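Local coordinates for protein RNA-dependent RNA Polymerase (PDB 6TZ0) that catalyses template-directed RNA synthesis, making plus strands in transcription and minus strands in genome replication of a double-stranded RNA virus, at residues Asn77-Asp82 against Tyr103-Arg108; His99-Leu104 against Lys239-Asp244; Pro204-Thr209 against His233-Ala238. One frame throughout, in Å; residues are numbered along the deposited sequence.

Contact 1 (Asn77-Asp82 against Tyr103-Arg108)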
loop_
_atom_site.group_PDB
_atom_site.type_symbol
_atom_site.label_atom_id
_atom_site.label_comp_id
_atom_site.label_asym_id
_atom_site.label_seq_id
_atom_site.Cartn_x
_atom_site.Cartn_y
_atom_site.Cartn_z
ATOM N N ASN A 77 31.162 7.952 -28.176
ATOM C CA ASN A 77 32.097 6.829 -28.190
ATOM C C ASN A 77 31.962 6.099 -26.861
ATOM O O ASN A 77 32.727 6.366 -25.921
ATOM C CB ASN A 77 33.530 7.304 -28.405
ATOM C CG ASN A 77 33.727 7.954 -29.748
ATOM O OD1 ASN A 77 33.239 7.464 -30.765
ATOM N ND2 ASN A 77 34.428 9.079 -29.760
ATOM N N PRO A 78 31.007 5.180 -26.742
ATOM C CA PRO A 78 30.781 4.516 -25.457
ATOM C C PRO A 78 31.873 3.507 -25.150
ATOM O O PRO A 78 32.502 2.946 -26.050
ATOM C CB PRO A 78 29.432 3.818 -25.654
ATOM C CG PRO A 78 28.821 4.476 -26.829
ATOM C CD PRO A 78 29.961 4.834 -27.711
ATOM N N LYS A 79 32.088 3.273 -23.860
ATOM C CA LYS A 79 33.065 2.285 -23.445
ATOM C C LYS A 79 32.533 0.879 -23.706
ATOM O O LYS A 79 31.353 0.668 -23.993
ATOM C CB LYS A 79 33.397 2.423 -21.963
ATOM C CG LYS A 79 32.270 1.959 -21.067
ATOM C CD LYS A 79 32.662 1.978 -19.613
ATOM C CE LYS A 79 31.552 1.393 -18.765
ATOM N NZ LYS A 79 31.901 1.361 -17.323
ATOM N N GLU A 80 33.420 -0.096 -23.591
ATOM C CA GLU A 80 32.976 -1.469 -23.709
ATOM C C GLU A 80 32.446 -1.940 -22.360
ATOM O O GLU A 80 32.727 -1.342 -21.318
ATOM C CB GLU A 80 34.118 -2.356 -24.198
ATOM C CG GLU A 80 34.701 -1.874 -25.514
ATOM C CD GLU A 80 33.726 -1.966 -26.669
ATOM O OE1 GLU A 80 32.977 -2.955 -26.738
ATOM O OE2 GLU A 80 33.693 -1.035 -27.498
ATOM N N TYR A 81 31.653 -3.007 -22.392
ATOM C CA TYR A 81 31.018 -3.512 -21.181
ATOM C C TYR A 81 32.046 -4.064 -20.203
ATOM O O TYR A 81 32.880 -4.900 -20.561
ATOM C CB TYR A 81 29.992 -4.588 -21.527
ATOM C CG TYR A 81 29.439 -5.287 -20.314
ATOM C CD1 TYR A 81 28.524 -4.662 -19.480
ATOM C CD2 TYR A 81 29.845 -6.579 -19.999
ATOM C CE1 TYR A 81 28.034 -5.305 -18.365
ATOM C CE2 TYR A 81 29.369 -7.218 -18.894
ATOM C CZ TYR A 81 28.464 -6.584 -18.084
ATOM O OH TYR A 81 27.998 -7.249 -16.982
ATOM N N ASP A 82 31.976 -3.594 -18.961
ATOM C CA ASP A 82 32.876 -4.015 -17.903
ATOM C C ASP A 82 32.096 -4.878 -16.928
ATOM O O ASP A 82 31.159 -4.378 -16.290
ATOM C CB ASP A 82 33.464 -2.795 -17.197
ATOM C CG ASP A 82 34.648 -3.132 -16.307
ATOM O OD1 ASP A 82 35.031 -4.313 -16.205
ATOM O OD2 ASP A 82 35.205 -2.197 -15.700
ATOM N N TYR A 103 21.863 0.987 -11.272
ATOM C CA TYR A 103 21.100 1.298 -12.465
ATOM C C TYR A 103 21.968 1.026 -13.686
ATOM O O TYR A 103 23.078 0.499 -13.577
ATOM C CB TYR A 103 20.578 2.740 -12.399
ATOM C CG TYR A 103 19.500 2.936 -11.348
ATOM C CD1 TYR A 103 18.169 2.703 -11.641
ATOM C CD2 TYR A 103 19.823 3.315 -10.055
ATOM C CE1 TYR A 103 17.189 2.861 -10.694
ATOM C CE2 TYR A 103 18.849 3.468 -9.091
ATOM C CZ TYR A 103 17.533 3.239 -9.419
ATOM O OH TYR A 103 16.548 3.392 -8.478
ATOM N N LEU A 104 21.454 1.383 -14.859
ATOM C CA LEU A 104 22.091 1.039 -16.126
ATOM C C LEU A 104 23.300 1.935 -16.363
ATOM O O LEU A 104 23.158 3.147 -16.551
ATOM C CB LEU A 104 21.068 1.156 -17.255
ATOM C CG LEU A 104 21.276 0.617 -18.675
ATOM C CD1 LEU A 104 21.898 1.641 -19.564
ATOM C CD2 LEU A 104 22.161 -0.612 -18.651
ATOM N N VAL A 105 24.486 1.337 -16.342
ATOM C CA VAL A 105 25.725 2.028 -16.680
ATOM C C VAL A 105 25.757 2.249 -18.189
ATOM O O VAL A 105 25.166 1.483 -18.953
ATOM C CB VAL A 105 26.924 1.195 -16.174
ATOM C CG1 VAL A 105 28.262 1.884 -16.380
ATOM C CG2 VAL A 105 26.748 0.878 -14.718
ATOM N N THR A 106 26.397 3.330 -18.628
ATOM C CA THR A 106 26.505 3.635 -20.050
ATOM C C THR A 106 27.641 2.832 -20.678
ATOM O O THR A 106 28.784 2.897 -20.214
ATOM C CB THR A 106 26.727 5.130 -20.244
ATOM O OG1 THR A 106 25.648 5.847 -19.640
ATOM C CG2 THR A 106 26.770 5.473 -21.712
ATOM N N PHE A 107 27.322 2.074 -21.726
ATOM C CA PHE A 107 28.309 1.328 -22.498
ATOM C C PHE A 107 27.773 1.146 -23.915
ATOM O O PHE A 107 26.657 1.557 -24.231
ATOM C CB PHE A 107 28.660 -0.008 -21.822
ATOM C CG PHE A 107 27.473 -0.885 -21.525
ATOM C CD1 PHE A 107 27.016 -1.803 -22.447
ATOM C CD2 PHE A 107 26.832 -0.805 -20.305
ATOM C CE1 PHE A 107 25.933 -2.602 -22.167
ATOM C CE2 PHE A 107 25.744 -1.599 -20.023
ATOM C CZ PHE A 107 25.296 -2.497 -20.958
ATOM N N ARG A 108 28.586 0.539 -24.774
ATOM C CA ARG A 108 28.188 0.298 -26.155
ATOM C C ARG A 108 27.227 -0.881 -26.221
ATOM O O ARG A 108 27.447 -1.911 -25.585
ATOM C CB ARG A 108 29.419 0.044 -27.024
ATOM C CG ARG A 108 29.119 -0.136 -28.500
ATOM C CD ARG A 108 30.383 -0.291 -29.316
ATOM N NE ARG A 108 31.134 -1.482 -28.944
ATOM C CZ ARG A 108 30.921 -2.693 -29.446
ATOM N NH1 ARG A 108 29.982 -2.887 -30.357
ATOM N NH2 ARG A 108 31.658 -3.711 -29.036
#

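Contact 2 (His99-Leu104 against Lys239-Asp244)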
loop_
_atom_site.group_PDB
_atom_site.type_symbol
_atom_site.label_atom_id
_atom_site.label_comp_id
_atom_site.label_asym_id
_atom_site.label_seq_id
_atom_site.Cartn_x
_atom_site.Cartn_y
_atom_site.Cartn_z
ATOM N N HIS A 99 28.158 -2.195 -3.637
ATOM C CA HIS A 99 28.309 -2.176 -5.080
ATOM C C HIS A 99 27.864 -0.817 -5.590
ATOM O O HIS A 99 26.843 -0.281 -5.148
ATOM C CB HIS A 99 27.536 -3.322 -5.751
ATOM C CG HIS A 99 26.054 -3.265 -5.568
ATOM N ND1 HIS A 99 25.425 -3.727 -4.434
ATOM C CD2 HIS A 99 25.072 -2.832 -6.392
ATOM C CE1 HIS A 99 24.121 -3.566 -4.561
ATOM N NE2 HIS A 99 23.880 -3.024 -5.740
ATOM N N LYS A 100 28.660 -0.260 -6.503
ATOM C CA LYS A 100 28.570 1.161 -6.815
ATOM C C LYS A 100 27.307 1.497 -7.596
ATOM O O LYS A 100 26.674 2.528 -7.345
ATOM C CB LYS A 100 29.816 1.596 -7.583
ATOM C CG LYS A 100 29.863 3.073 -7.910
ATOM C CD LYS A 100 31.170 3.456 -8.575
ATOM C CE LYS A 100 32.306 3.417 -7.569
ATOM N NZ LYS A 100 32.128 4.442 -6.506
ATOM N N TYR A 101 26.914 0.647 -8.533
ATOM C CA TYR A 101 25.850 0.977 -9.465
ATOM C C TYR A 101 24.612 0.148 -9.164
ATOM O O TYR A 101 24.704 -1.068 -8.983
ATOM C CB TYR A 101 26.306 0.748 -10.905
ATOM C CG TYR A 101 27.502 1.586 -11.260
ATOM C CD1 TYR A 101 27.368 2.941 -11.515
ATOM C CD2 TYR A 101 28.768 1.025 -11.326
ATOM C CE1 TYR A 101 28.459 3.713 -11.829
ATOM C CE2 TYR A 101 29.864 1.787 -11.637
ATOM C CZ TYR A 101 29.703 3.131 -11.889
ATOM O OH TYR A 101 30.788 3.909 -12.208
ATOM N N ASP A 102 23.463 0.813 -9.112
ATOM C CA ASP A 102 22.177 0.147 -9.002
ATOM C C ASP A 102 21.352 0.284 -10.266
ATOM O O ASP A 102 20.237 -0.241 -10.325
ATOM C CB ASP A 102 21.382 0.706 -7.819
ATOM C CG ASP A 102 21.994 0.355 -6.488
ATOM O OD1 ASP A 102 22.668 -0.689 -6.404
ATOM O OD2 ASP A 102 21.793 1.112 -5.522
ATOM N N TYR A 103 21.863 0.987 -11.272
ATOM C CA TYR A 103 21.100 1.298 -12.465
ATOM C C TYR A 103 21.968 1.026 -13.686
ATOM O O TYR A 103 23.078 0.499 -13.577
ATOM C CB TYR A 103 20.578 2.740 -12.399
ATOM C CG TYR A 103 19.500 2.936 -11.348
ATOM C CD1 TYR A 103 18.169 2.703 -11.641
ATOM C CD2 TYR A 103 19.823 3.315 -10.055
ATOM C CE1 TYR A 103 17.189 2.861 -10.694
ATOM C CE2 TYR A 103 18.849 3.468 -9.091
ATOM C CZ TYR A 103 17.533 3.239 -9.419
ATOM O OH TYR A 103 16.548 3.392 -8.478
ATOM N N LEU A 104 21.454 1.383 -14.859
ATOM C CA LEU A 104 22.091 1.039 -16.126
ATOM C C LEU A 104 23.300 1.935 -16.363
ATOM O O LEU A 104 23.158 3.147 -16.551
ATOM C CB LEU A 104 21.068 1.156 -17.255
ATOM C CG LEU A 104 21.276 0.617 -18.675
ATOM C CD1 LEU A 104 21.898 1.641 -19.564
ATOM C CD2 LEU A 104 22.161 -0.612 -18.651
ATOM N N LYS A 239 27.326 10.680 -18.304
ATOM C CA LYS A 239 28.718 10.373 -18.638
ATOM C C LYS A 239 29.204 9.063 -18.012
ATOM O O LYS A 239 29.974 8.324 -18.633
ATOM C CB LYS A 239 29.599 11.542 -18.205
ATOM C CG LYS A 239 31.036 11.456 -18.618
ATOM C CD LYS A 239 31.796 12.674 -18.137
ATOM C CE LYS A 239 31.408 13.892 -18.946
ATOM N NZ LYS A 239 32.227 15.079 -18.593
ATOM N N ASP A 240 28.771 8.750 -16.792
ATOM C CA ASP A 240 29.107 7.468 -16.176
ATOM C C ASP A 240 27.873 6.608 -15.932
ATOM O O ASP A 240 27.790 5.489 -16.444
ATOM C CB ASP A 240 29.856 7.709 -14.859
ATOM C CG ASP A 240 30.469 6.445 -14.272
ATOM O OD1 ASP A 240 30.410 5.364 -14.891
ATOM O OD2 ASP A 240 31.015 6.534 -13.156
ATOM N N SER A 241 26.917 7.097 -15.156
ATOM C CA SER A 241 25.691 6.366 -14.875
ATOM C C SER A 241 24.619 7.406 -14.626
ATOM O O SER A 241 24.742 8.204 -13.695
ATOM C CB SER A 241 25.847 5.443 -13.673
ATOM O OG SER A 241 24.639 4.757 -13.408
ATOM N N TYR A 242 23.582 7.394 -15.458
ATOM C CA TYR A 242 22.677 8.532 -15.542
ATOM C C TYR A 242 21.768 8.626 -14.324
ATOM O O TYR A 242 21.661 9.692 -13.703
ATOM C CB TYR A 242 21.890 8.425 -16.846
ATOM C CG TYR A 242 20.880 9.500 -17.114
ATOM C CD1 TYR A 242 21.258 10.829 -17.188
ATOM C CD2 TYR A 242 19.570 9.174 -17.417
ATOM C CE1 TYR A 242 20.340 11.814 -17.466
ATOM C CE2 TYR A 242 18.645 10.148 -17.708
ATOM C CZ TYR A 242 19.038 11.466 -17.735
ATOM O OH TYR A 242 18.121 12.442 -18.023
ATOM N N ILE A 243 21.156 7.508 -13.931
ATOM C CA ILE A 243 20.192 7.523 -12.839
ATOM C C ILE A 243 20.894 7.714 -11.498
ATOM O O ILE A 243 20.392 8.427 -10.620
ATOM C CB ILE A 243 19.356 6.234 -12.871
ATOM C CG1 ILE A 243 18.714 6.047 -14.245
ATOM C CG2 ILE A 243 18.284 6.275 -11.833
ATOM C CD1 ILE A 243 17.775 7.146 -14.643
ATOM N N ASP A 244 22.074 7.114 -11.331
ATOM C CA ASP A 244 22.823 7.249 -10.084
ATOM C C ASP A 244 23.290 8.679 -9.864
ATOM O O ASP A 244 23.191 9.208 -8.749
ATOM C CB ASP A 244 24.022 6.307 -10.088
ATOM C CG ASP A 244 23.622 4.863 -9.956
ATOM O OD1 ASP A 244 22.603 4.588 -9.299
ATOM O OD2 ASP A 244 24.325 4.001 -10.512
#

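Contact 3 (Pro204-Thr209 against His233-Ala238)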
loop_
_atom_site.group_PDB
_atom_site.type_symbol
_atom_site.label_atom_id
_atom_site.label_comp_id
_atom_site.label_asym_id
_atom_site.label_seq_id
_atom_site.Cartn_x
_atom_site.Cartn_y
_atom_site.Cartn_z
ATOM N N PRO A 204 18.332 5.135 -25.509
ATOM C CA PRO A 204 16.866 5.221 -25.694
ATOM C C PRO A 204 16.090 5.962 -24.610
ATOM O O PRO A 204 14.884 6.165 -24.779
ATOM C CB PRO A 204 16.440 3.752 -25.775
ATOM C CG PRO A 204 17.587 3.078 -26.306
ATOM C CD PRO A 204 18.768 3.736 -25.699
ATOM N N THR A 205 16.716 6.359 -23.501
ATOM C CA THR A 205 15.995 7.169 -22.523
ATOM C C THR A 205 16.047 8.647 -22.885
ATOM O O THR A 205 15.252 9.454 -22.386
ATOM C CB THR A 205 16.563 6.949 -21.124
ATOM O OG1 THR A 205 17.943 7.325 -21.108
ATOM C CG2 THR A 205 16.435 5.497 -20.723
ATOM N N PHE A 206 16.969 9.026 -23.765
ATOM C CA PHE A 206 17.106 10.435 -24.094
ATOM C C PHE A 206 16.062 10.918 -25.072
ATOM O O PHE A 206 15.884 12.129 -25.204
ATOM C CB PHE A 206 18.497 10.720 -24.615
ATOM C CG PHE A 206 19.495 10.737 -23.544
ATOM C CD1 PHE A 206 19.616 11.851 -22.736
ATOM C CD2 PHE A 206 20.265 9.629 -23.287
ATOM C CE1 PHE A 206 20.511 11.868 -21.715
ATOM C CE2 PHE A 206 21.164 9.643 -22.267
ATOM C CZ PHE A 206 21.281 10.765 -21.484
ATOM N N VAL A 207 15.343 10.011 -25.727
ATOM C CA VAL A 207 14.145 10.411 -26.453
ATOM C C VAL A 207 13.117 10.969 -25.480
ATOM O O VAL A 207 12.539 12.039 -25.705
ATOM C CB VAL A 207 13.593 9.218 -27.250
ATOM C CG1 VAL A 207 12.337 9.608 -28.008
ATOM C CG2 VAL A 207 14.647 8.693 -28.188
ATOM N N TYR A 208 12.936 10.289 -24.345
ATOM C CA TYR A 208 12.011 10.758 -23.325
ATOM C C TYR A 208 12.540 11.999 -22.624
ATOM O O TYR A 208 11.757 12.873 -22.233
ATOM C CB TYR A 208 11.752 9.651 -22.309
ATOM C CG TYR A 208 11.232 8.361 -22.896
ATOM C CD1 TYR A 208 9.980 8.307 -23.487
ATOM C CD2 TYR A 208 11.956 7.184 -22.786
ATOM C CE1 TYR A 208 9.492 7.134 -24.012
ATOM C CE2 TYR A 208 11.469 5.999 -23.299
ATOM C CZ TYR A 208 10.235 5.981 -23.909
ATOM O OH TYR A 208 9.730 4.814 -24.423
ATOM N N THR A 209 13.862 12.092 -22.467
ATOM C CA THR A 209 14.473 13.290 -21.895
ATOM C C THR A 209 14.253 14.510 -22.787
ATOM O O THR A 209 13.908 15.593 -22.293
ATOM C CB THR A 209 15.965 13.050 -21.674
ATOM O OG1 THR A 209 16.142 11.887 -20.859
ATOM C CG2 THR A 209 16.606 14.232 -20.983
ATOM N N HIS A 233 23.546 19.319 -18.813
ATOM C CA HIS A 233 23.621 18.705 -17.491
ATOM C C HIS A 233 23.157 17.250 -17.512
ATOM O O HIS A 233 23.724 16.408 -16.806
ATOM C CB HIS A 233 22.814 19.525 -16.485
ATOM C CG HIS A 233 22.852 18.980 -15.090
ATOM N ND1 HIS A 233 24.010 18.935 -14.343
ATOM C CD2 HIS A 233 21.873 18.492 -14.295
ATOM C CE1 HIS A 233 23.747 18.416 -13.158
ATOM N NE2 HIS A 233 22.455 18.145 -13.102
ATOM N N PHE A 234 22.142 16.926 -18.319
ATOM C CA PHE A 234 21.694 15.535 -18.372
ATOM C C PHE A 234 22.735 14.636 -19.031
ATOM O O PHE A 234 22.966 13.510 -18.573
ATOM C CB PHE A 234 20.354 15.392 -19.098
ATOM C CG PHE A 234 19.177 15.943 -18.345
ATOM C CD1 PHE A 234 18.856 15.460 -17.089
ATOM C CD2 PHE A 234 18.310 16.835 -18.945
ATOM C CE1 PHE A 234 17.756 15.941 -16.405
ATOM C CE2 PHE A 234 17.204 17.316 -18.268
ATOM C CZ PHE A 234 16.926 16.863 -17.000
ATOM N N LEU A 235 23.401 15.121 -20.084
ATOM C CA LEU A 235 24.472 14.329 -20.688
ATOM C C LEU A 235 25.689 14.215 -19.771
ATOM O O LEU A 235 26.363 13.171 -19.762
ATOM C CB LEU A 235 24.848 14.930 -22.037
ATOM C CG LEU A 235 23.699 14.829 -23.041
ATOM C CD1 LEU A 235 23.999 15.599 -24.298
ATOM C CD2 LEU A 235 23.389 13.380 -23.359
ATOM N N HIS A 236 25.962 15.252 -18.969
ATOM C CA HIS A 236 27.017 15.149 -17.966
ATOM C C HIS A 236 26.692 14.104 -16.910
ATOM O O HIS A 236 27.582 13.394 -16.433
ATOM C CB HIS A 236 27.252 16.494 -17.289
ATOM C CG HIS A 236 28.217 16.415 -16.152
ATOM N ND1 HIS A 236 29.577 16.297 -16.338
ATOM C CD2 HIS A 236 28.017 16.388 -14.813
ATOM C CE1 HIS A 236 30.175 16.225 -15.164
ATOM N NE2 HIS A 236 29.251 16.281 -14.222
ATOM N N CYS A 237 25.425 14.010 -16.510
ATOM C CA CYS A 237 25.058 12.978 -15.549
ATOM C C CYS A 237 25.094 11.596 -16.179
ATOM O O CYS A 237 25.365 10.608 -15.491
ATOM C CB CYS A 237 23.678 13.264 -14.964
ATOM S SG CYS A 237 23.613 14.754 -13.959
ATOM N N ALA A 238 24.846 11.510 -17.482
ATOM C CA ALA A 238 24.916 10.241 -18.195
ATOM C C ALA A 238 26.325 9.845 -18.602
ATOM O O ALA A 238 26.485 8.790 -19.221
ATOM C CB ALA A 238 24.053 10.298 -19.443
#

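Contact 1 (Asn77-Asp82 against Tyr103-Arg108)
Phe107 and Arg108 meet Pro78-Tyr81 where two extended pieces of one long connection cross, their end-to-end directions 107° apart. Phe107 gives up the largest area, followed by Arg108 and Lys79. The benzyl group of Phe107 has CG between the backbone N and the carbonyl carbon (chi1 55°), and one face of its ring takes CD1 of Tyr81 over its centre. This is an edge-to-face pair, with centroids 5.4 Å apart and planes at 66°; Leu129 and Met133 of helix 121-134 add to the apolar surroundings.

Arg108 is held twice. Its backbone N donates to Lys79 O at 2.9 Å. Its guanidinium then grips Glu80 side-on: NH2 reaches OE1 at 2.8 Å, while NE lies 3.0 Å from OE2 and uses that oxygen's syn lone pair. Ser111 OG also bonds to Glu80 OE1, giving that oxygen a second kind of partner.

Lys79, extended past CG, runs obliquely past the side chains of Phe107 and Val105, CE coming 3.5 Å from Thr106 O, and its ammonium goes on to a salt bridge with Asp85. Pro78 CB packs 3.5 Å from Arg108 N. The arrangement is a crossing of two irregular loop segments in the N-terminal region of this reovirus-family polymerase, joined by one backbone bond, a bidentate Arg-Glu salt bridge and a T-shaped aromatic pair.

Contact 2 (His99-Leu104 against Lys239-Asp244)
Tyr101 and Tyr103 carry the 99-104 side of this contact, one by its hydroxyl and ring edge, the other by a ring face and part of its rim. The polar part starts with Tyr101 OH, which donates to Asp240 OD2 at 2.8 Å on the syn side of the carboxylate; ring and carboxylate planes stand 74° apart. Within 239-244, Ser241 OG donates to Asp244 OD2 at 3.0 Å, coming from above the carboxylate plane, and so ties the residue before helix 242-248 to its first turn.

The apolar part centres on Ile243. Its CG2, anti to the backbone N, sits over the middle of the Tyr103 ring, 3.5 Å from the centroid, a CH-pi contact. Ser241 CB packs 3.6 Å from Tyr101 CE1. Tyr103 also lies about 4 Å, side chain to side chain, from Arg485, a residue that binds UTP in another model of this protein.

Asp244 mixes the two kinds: OD2 lies at the edge of the Tyr101 ring, 3.4 Å from CD1, and OD1 at the edge of the Tyr103 ring near CD2, where the partly positive ring hydrogens could weakly favour the carboxylate oxygens. Loop and helix start are thus joined by mixed chemistry, hydroxyl to acid and methyl to ring.

Contact 3 (Pro204-Thr209 against His233-Ala238)
Phe206 is the main bump of this helix-helix contact, its ring pushed from the first turn of helix 206-218 toward the last turn of helix 224-237. Chi1 (-75°) sets CG anti to the carbonyl carbon and beside the backbone N; the ring beyond it lies in a hollow made by Phe234, Leu235 and Ala238. Leu235 forms one wall: its CD2 lies over a face of the Phe206 ring, 4.1 Å from the centroid and 29° off the normal, the two side chains crossing obliquely. Ala238 closes the far end of the hollow. Its CB lies at the ring edge, in plane, 3.5 Å from Phe206 CZ. Phe234 adds its carbonyl oxygen, which lies near the plane of the Phe206 ring at the edge, and its CB, 4.4 Å from Phe206 CE1.

One turn further along helix 206-218, Thr209 supplies a smaller bump. Its CG2, anti to the backbone N, rests 3.7 Å from Phe234 CD2 and makes an off-centre CH-pi contact with that ring. The hydroxyl branch has different business: Thr209 OG1 lies within hydrogen-bonding reach of Asp341 OD1 and of Thr205 O, while the methyl meets the Phe234 ring.

Other helices add to the packing. Tyr242 of helix 242-248 touches Phe206, Thr209 and Phe234, while Phe175 of helix 166-175 also packs on Phe206.

All five residues that touch are buried, and what they exchange is mostly carbon against carbon and carbon against ring. The chemistry implies that between these two segments the attraction is probably hydrophobic and dispersive, resting on close fit, with no hydrogen bond among the side chains and backbones that meet across it.

Overall arrangement
All three contacts belong to the N-terminal region of the polymerase and lie on one side of the chain's centre, 10 to 14 Å apart between centres. Contact 1 closes first along the chain; contact 2 starts from the same loop, sharing Tyr103 and Leu104 with it, and reaches forward to helix 242-248, so the pairing of contact 3 falls within its span. Thr106 OG1 probably bonds to Ala238 O, 3.1 Å away, linking contacts 1 and 3, and Tyr242 packs against Phe206 and Phe234, linking 2 and 3. The loop before helix 121-134 is thereby joined to the turn between helices 224-237 and 242-248 and to the start of the second, and Tyr103, shared by contacts 1 and 2, lies close to Arg485.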